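Long-range contact in member of DUF4221 family (Bacteroides vulgatus, PDB 3S9J), which is of unknown function but folds as a six-bladed beta-propeller and belongs to the DUF4221 family: residues R266-M271 and F282-Y287. Sequence-based numbering, arbitrary orientation.
Sequences RYWHIM and FAEMPY
In the antiparallel hairpin of strands 266-273 and 278-284, Arg266 and Glu284 form a hydrogen-bonded pair: Glu284 N donates to Arg266 O at 2.7 Å, while the return bond from Arg266 N to Glu284 O is weak. Arg266 CG sits between the backbone N and the carbonyl carbon (chi1 60°) and the chain is extended from there to NE, which runs alongside Glu284 and makes a salt bridge to OE1 at 3.2 Å. The oxygen lies in the guanidinium plane, yet NE meets it from above the carboxylate, the two planes being 70° apart. A water joins Arg266 NH2 to the same OE1, Lys302 adds a second charge there, and Tyr328 OH binds OE2. An alanine in place of Arg266 would probably leave Glu284 OE1 without this salt bridge and take the guanidinium off the indole of Trp268, whose CZ3 lies 3.7 Å above its plane, over its centre. The hairpin supplies the first two strands of one four-stranded propeller blade. A beta bulge interrupts the pairing, since Trp268 and His269 both sit opposite Phe282: Trp268 N donates to Phe282 O at 2.8 Å, and Phe282 N to His269 O at 2.9 Å. The His269 ring is T-shaped against Phe282, planes at 88°, with CD2 above the phenyl centre; Asn135 N and Tyr328 O at its two nitrogens fix its rotation. Selenomethionine Met271 adds an oblique Met-aromatic contact, SE 3.9 Å from Phe282 CE1.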
ATOM      1  N   ARG A 266     -13.011  -8.569   1.667  1.00 24.46           N
ATOM      2  CA  ARG A 266     -12.747  -7.330   0.953  1.00 23.66           C
ATOM      3  C   ARG A 266     -11.491  -7.508   0.157  1.00 25.41           C
ATOM      4  O   ARG A 266     -10.718  -8.453   0.380  1.00 25.22           O
ATOM      5  CB  ARG A 266     -12.558  -6.146   1.903  1.00 22.51           C
ATOM      6  CG  ARG A 266     -11.412  -6.272   2.880  1.00 24.77           C
ATOM      7  CD  ARG A 266     -11.241  -4.964   3.658  1.00 27.65           C
ATOM      8  NE  ARG A 266     -10.397  -5.126   4.846  1.00 26.03           N
ATOM      9  CZ  ARG A 266     -10.243  -4.197   5.796  1.00 26.86           C
ATOM     10  NH1 ARG A 266     -10.860  -3.025   5.716  1.00 26.76           N
ATOM     11  NH2 ARG A 266      -9.478  -4.451   6.854  1.00 27.38           N
ATOM     12  N   TYR A 267     -11.277  -6.591  -0.772  1.00 24.32           N
ATOM     13  CA  TYR A 267     -10.036  -6.569  -1.518  1.00 24.11           C
ATOM     14  C   TYR A 267      -8.998  -5.779  -0.714  1.00 24.32           C
ATOM     15  O   TYR A 267      -9.331  -5.025   0.219  1.00 23.40           O
ATOM     16  CB  TYR A 267     -10.253  -6.017  -2.945  1.00 25.35           C
ATOM     17  CG  TYR A 267     -11.196  -6.957  -3.657  1.00 24.52           C
ATOM     18  CD1 TYR A 267     -10.714  -8.130  -4.218  1.00 26.35           C
ATOM     19  CD2 TYR A 267     -12.559  -6.769  -3.611  1.00 27.38           C
ATOM     20  CE1 TYR A 267     -11.566  -9.067  -4.780  1.00 27.78           C
ATOM     21  CE2 TYR A 267     -13.430  -7.707  -4.191  1.00 26.35           C
ATOM     22  CZ  TYR A 267     -12.920  -8.849  -4.756  1.00 28.13           C
ATOM     23  OH  TYR A 267     -13.769  -9.786  -5.311  1.00 28.41           O
ATOM     24  N   TRP A 268      -7.728  -5.985  -1.070  1.00 24.57           N
ATOM     25  CA  TRP A 268      -6.632  -5.267  -0.409  1.00 22.95           C
ATOM     26  C   TRP A 268      -5.697  -4.711  -1.494  1.00 24.19           C
ATOM     27  O   TRP A 268      -6.176  -3.936  -2.319  1.00 23.84           O
ATOM     28  CB  TRP A 268      -5.950  -6.107   0.690  1.00 21.14           C
ATOM     29  CG  TRP A 268      -5.226  -5.274   1.712  1.00 21.13           C
ATOM     30  CD1 TRP A 268      -3.884  -5.236   1.944  1.00 21.31           C
ATOM     31  CD2 TRP A 268      -5.814  -4.358   2.625  1.00 20.56           C
ATOM     32  NE1 TRP A 268      -3.603  -4.358   2.953  1.00 21.66           N
ATOM     33  CE2 TRP A 268      -4.768  -3.792   3.384  1.00 21.29           C
ATOM     34  CE3 TRP A 268      -7.129  -3.935   2.869  1.00 22.94           C
ATOM     35  CZ2 TRP A 268      -4.994  -2.861   4.376  1.00 21.37           C
ATOM     36  CZ3 TRP A 268      -7.342  -2.992   3.873  1.00 24.12           C
ATOM     37  CH2 TRP A 268      -6.275  -2.465   4.610  1.00 23.64           C
ATOM     38  N   HIS A 269      -4.412  -5.093  -1.534  1.00 23.60           N
ATOM     39  CA  HIS A 269      -3.487  -4.503  -2.493  1.00 23.62           C
ATOM     40  C   HIS A 269      -3.942  -4.663  -3.942  1.00 24.11           C
ATOM     41  O   HIS A 269      -4.459  -5.722  -4.339  1.00 23.84           O
ATOM     42  CB  HIS A 269      -2.105  -5.164  -2.475  1.00 23.10           C
ATOM     43  CG  HIS A 269      -1.474  -5.323  -1.131  1.00 21.68           C
ATOM     44  ND1 HIS A 269      -1.122  -4.251  -0.332  1.00 23.29           N
ATOM     45  CD2 HIS A 269      -0.997  -6.429  -0.522  1.00 22.06           C
ATOM     46  CE1 HIS A 269      -0.495  -4.704   0.737  1.00 25.16           C
ATOM     47  NE2 HIS A 269      -0.416  -6.026   0.652  1.00 21.28           N
ATOM     48  N   ILE A 270      -3.683  -3.635  -4.740  1.00 23.25           N
ATOM     49  CA  ILE A 270      -3.490  -3.816  -6.170  1.00 26.60           C
ATOM     50  C   ILE A 270      -2.020  -3.476  -6.452  1.00 24.43           C
ATOM     51  O   ILE A 270      -1.517  -2.436  -6.044  1.00 25.59           O
ATOM     52  CB  ILE A 270      -4.511  -3.006  -7.038  1.00 28.04           C
ATOM     53  CG1 ILE A 270      -4.342  -3.299  -8.555  1.00 29.64           C
ATOM     54  CG2 ILE A 270      -4.422  -1.503  -6.761  1.00 27.13           C
ATOM     55  CD1 ILE A 270      -4.693  -4.751  -8.951  1.00 27.26           C
HETATM   56  N   MSE A 271      -1.330  -4.371  -7.156  1.00 25.01           N
HETATM   57  CA  MSE A 271       0.102  -4.235  -7.377  1.00 26.06           C
HETATM   58  C   MSE A 271       0.438  -4.496  -8.833  1.00 28.35           C
HETATM   59  O   MSE A 271       0.034  -5.512  -9.396  1.00 29.88           O
HETATM   60  CB  MSE A 271       0.881  -5.215  -6.496  1.00 26.59           C
HETATM   61  CG  MSE A 271       0.609  -5.073  -5.080  1.00 32.47           C
HETATM   62 SE   MSE A 271       1.744  -6.308  -4.064  0.75 32.47          SE
HETATM   63  CE  MSE A 271       3.220  -6.093  -4.634  1.00 15.82           C
ATOM     64  N   PHE A 282      -5.018  -8.590  -4.285  1.00 24.56           N
ATOM     65  CA  PHE A 282      -5.196  -9.440  -3.112  1.00 24.35           C
ATOM     66  C   PHE A 282      -6.661  -9.361  -2.651  1.00 25.91           C
ATOM     67  O   PHE A 282      -7.267  -8.286  -2.678  1.00 23.10           O
ATOM     68  CB  PHE A 282      -4.277  -8.968  -1.974  1.00 23.55           C
ATOM     69  CG  PHE A 282      -2.814  -9.340  -2.151  1.00 24.23           C
ATOM     70  CD1 PHE A 282      -2.077  -8.854  -3.229  1.00 26.30           C
ATOM     71  CD2 PHE A 282      -2.176 -10.154  -1.241  1.00 24.07           C
ATOM     72  CE1 PHE A 282      -0.742  -9.197  -3.381  1.00 25.57           C
ATOM     73  CE2 PHE A 282      -0.847 -10.508  -1.387  1.00 24.99           C
ATOM     74  CZ  PHE A 282      -0.114 -10.006  -2.465  1.00 21.85           C
ATOM     75  N   ALA A 283      -7.208 -10.491  -2.201  1.00 26.05           N
ATOM     76  CA  ALA A 283      -8.587 -10.564  -1.701  1.00 26.59           C
ATOM     77  C   ALA A 283      -8.572 -11.259  -0.349  1.00 26.52           C
ATOM     78  O   ALA A 283      -7.914 -12.284  -0.210  1.00 26.32           O
ATOM     79  CB  ALA A 283      -9.439 -11.348  -2.683  1.00 24.36           C
ATOM     80  N   GLU A 284      -9.272 -10.686   0.629  1.00 25.98           N
ATOM     81  CA  GLU A 284      -9.394 -11.272   1.944  1.00 23.35           C
ATOM     82  C   GLU A 284     -10.667 -12.114   1.985  1.00 26.00           C
ATOM     83  O   GLU A 284     -11.734 -11.636   1.636  1.00 24.71           O
ATOM     84  CB  GLU A 284      -9.451 -10.189   3.022  1.00 24.46           C
ATOM     85  CG  GLU A 284      -8.311  -9.190   2.964  1.00 27.20           C
ATOM     86  CD  GLU A 284      -8.215  -8.257   4.171  1.00 27.34           C
ATOM     87  OE1 GLU A 284      -9.203  -8.064   4.925  1.00 26.78           O
ATOM     88  OE2 GLU A 284      -7.103  -7.712   4.380  1.00 31.56           O
HETATM   89  N   MSE A 285     -10.536 -13.353   2.444  1.00 23.03           N
HETATM   90  CA  MSE A 285     -11.670 -14.262   2.573  1.00 27.15           C
HETATM   91  C   MSE A 285     -12.486 -13.936   3.806  1.00 24.97           C
HETATM   92  O   MSE A 285     -11.977 -13.323   4.751  1.00 24.47           O
HETATM   93  CB  MSE A 285     -11.188 -15.695   2.655  1.00 27.34           C
HETATM   94  CG  MSE A 285     -10.382 -16.166   1.430  1.00 29.12           C
HETATM   95 SE   MSE A 285     -11.363 -16.151  -0.223  0.75 25.80          SE
HETATM   96  CE  MSE A 285     -10.754 -14.474  -0.998  1.00 27.68           C
ATOM     97  N   PRO A 286     -13.750 -14.411   3.844  1.00 25.97           N
ATOM     98  CA  PRO A 286     -14.538 -14.107   5.022  1.00 25.82           C
ATOM     99  C   PRO A 286     -13.991 -14.718   6.305  1.00 25.75           C
ATOM    100  O   PRO A 286     -13.421 -15.830   6.291  1.00 23.78           O
ATOM    101  CB  PRO A 286     -15.920 -14.700   4.700  1.00 26.35           C
ATOM    102  CG  PRO A 286     -15.940 -14.949   3.227  1.00 30.93           C
ATOM    103  CD  PRO A 286     -14.500 -15.167   2.836  1.00 28.80           C
ATOM    104  N   TYR A 287     -14.235 -14.004   7.410  1.00 24.15           N
ATOM    105  CA  TYR A 287     -13.767 -14.408   8.721  1.00 25.40           C
ATOM    106  C   TYR A 287     -14.698 -13.844   9.775  1.00 25.97           C
ATOM    107  O   TYR A 287     -15.475 -12.898   9.520  1.00 25.34           O
ATOM    108  CB  TYR A 287     -12.376 -13.788   8.890  1.00 23.74           C
ATOM    109  CG  TYR A 287     -11.475 -14.344   9.969  1.00 25.12           C
ATOM    110  CD1 TYR A 287     -10.662 -15.405   9.713  1.00 24.62           C
ATOM    111  CD2 TYR A 287     -11.417 -13.747  11.222  1.00 24.25           C
ATOM    112  CE1 TYR A 287      -9.812 -15.912  10.690  1.00 27.22           C
ATOM    113  CE2 TYR A 287     -10.570 -14.227  12.202  1.00 25.68           C
ATOM    114  CZ  TYR A 287      -9.755 -15.302  11.916  1.00 24.55           C
ATOM    115  OH  TYR A 287      -8.883 -15.802  12.851  1.00 30.93           O
TER
HETATM  116  O   HOH W   1      -8.670  -7.288   7.537  1.00 26.58           O